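Local coordinates for Non-structural protein 3 (Rice hoja blanca virus, PDB 3AJF) that suppresses RNA-mediated gene silencing in the host, presumably by binding double-stranded RNA, and forms a homodimer, at residues F39-M42 / I43-P46. Residues are numbered along the deposited sequence; the frame is centred on the assembly and turned at random.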
# COMPACT_ATOMS: atom_id res chain seq x y z
N PHE A 39 -5.91 15.20 -3.52
CA PHE A 39 -6.42 13.84 -3.77
C PHE A 39 -6.38 13.55 -5.27
O PHE A 39 -5.86 12.51 -5.69
CB PHE A 39 -7.85 13.66 -3.22
CG PHE A 39 -8.37 12.24 -3.32
CD1 PHE A 39 -8.02 11.28 -2.37
CD2 PHE A 39 -9.22 11.87 -4.38
CE1 PHE A 39 -8.51 9.96 -2.47
CE2 PHE A 39 -9.71 10.56 -4.48
CZ PHE A 39 -9.35 9.60 -3.53
N LEU A 40 -6.92 14.47 -6.08
CA LEU A 40 -6.87 14.28 -7.55
C LEU A 40 -5.44 14.22 -8.13
O LEU A 40 -5.14 13.40 -8.99
CB LEU A 40 -7.72 15.31 -8.30
CG LEU A 40 -9.21 15.29 -7.94
CD1 LEU A 40 -9.94 16.49 -8.57
CD2 LEU A 40 -9.86 13.93 -8.34
N GLN A 41 -4.55 15.08 -7.65
CA GLN A 41 -3.15 15.01 -8.07
C GLN A 41 -2.54 13.64 -7.74
O GLN A 41 -1.81 13.08 -8.55
CB GLN A 41 -2.31 16.09 -7.39
CG GLN A 41 -0.82 15.94 -7.73
CD GLN A 41 -0.55 16.14 -9.21
OE1 GLN A 41 -0.92 17.18 -9.77
NE2 GLN A 41 0.08 15.16 -9.85
N MSE A 42 -2.84 13.11 -6.56
CA MSE A 42 -2.30 11.82 -6.18
C MSE A 42 -2.82 10.74 -7.14
O MSE A 42 -2.10 9.81 -7.52
CB MSE A 42 -2.76 11.47 -4.79
CG MSE A 42 -1.95 10.46 -4.17
SE MSE A 42 -0.35 11.30 -3.54
CE MSE A 42 -1.04 12.62 -2.29
N ILE A 43 -4.09 10.87 -7.52
CA ILE A 43 -4.69 9.92 -8.44
C ILE A 43 -3.98 9.93 -9.80
O ILE A 43 -3.76 8.86 -10.43
CB ILE A 43 -6.23 10.18 -8.60
CG1 ILE A 43 -6.98 9.81 -7.31
CG2 ILE A 43 -6.82 9.35 -9.79
CD1 ILE A 43 -7.02 8.33 -6.98
N ARG A 44 -3.67 11.15 -10.26
CA ARG A 44 -3.00 11.34 -11.54
C ARG A 44 -1.54 10.95 -11.47
O ARG A 44 -1.04 10.28 -12.39
CB ARG A 44 -3.11 12.79 -11.99
CG ARG A 44 -4.52 13.22 -12.34
CD ARG A 44 -4.52 14.49 -13.20
NE ARG A 44 -3.87 15.61 -12.52
CZ ARG A 44 -4.46 16.42 -11.64
NH1 ARG A 44 -5.74 16.24 -11.29
NH2 ARG A 44 -3.76 17.41 -11.10
N LYS A 45 -0.84 11.38 -10.42
CA LYS A 45 0.59 11.11 -10.29
C LYS A 45 1.11 11.59 -8.97
O LYS A 45 1.31 12.79 -8.77
CB LYS A 45 1.42 11.76 -11.42
CG LYS A 45 2.86 11.17 -11.52
CD LYS A 45 3.62 11.75 -12.72
CE LYS A 45 5.01 11.14 -12.86
NZ LYS A 45 5.89 12.02 -13.76
N PRO A 46 1.29 10.65 -8.02
CA PRO A 46 1.85 11.03 -6.71
C PRO A 46 3.16 11.81 -6.87
O PRO A 46 4.02 11.41 -7.68
CB PRO A 46 2.10 9.66 -6.06
CG PRO A 46 0.99 8.78 -6.68
CD PRO A 46 0.94 9.22 -8.10
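Q41 and K45 tie off the C-terminal end of helix 36-44 with two bonds between the same pair of residues. K45 N donates to Q41 O at 2.7 Å, closing the last helical turn, and the side-chain amide then reaches past the turn: NE2 gives its hydrogen to K45 O at 2.9 Å, nearly straight at 163°. That acceptor lies almost in the amide plane; with CG anti to the backbone N (chi1 175°), the Q41 chain runs toward the helix end, and a bend at chi2 brings the amide to it. K45 itself has already left helical geometry, and P46 follows in the loop.

The tight side is the buried one. The selenium SE of M42, a selenomethionine, sits 3.9 Å from P46 CB, the two side chains crossing at roughly a right angle, and the proline ring also packs against the M42 carbonyl oxygen, P46 CD lying 3.2 Å from M42 O. One turn back, F39 CE2 meets I43 CG1 at 4.0 Å. F55 of helix 49-64 touches both M42 and I43, and F23 and F24 set their rings edge-to-face with F39, so this flank faces the interior of the helical domain, against helices 17-30 and 49-64.

On the solvent side lie the L40, R44 and K45 side chains, with sparser contacts. The R44 guanidinium folds back over Q41 CA, which lies under one face toward the rim, and NH2 makes only a weak, bent bond to Q41 OE1 (3.1 Å), with the amide and guanidinium planes 81° apart.

Q41 thus uses both ends of its amide, but unequally: the firm NE2 bond reaches a carbonyl just beyond the helix end and probably steadies the turn into P46, whereas the weak OE1 contact probably constrains the arginine little.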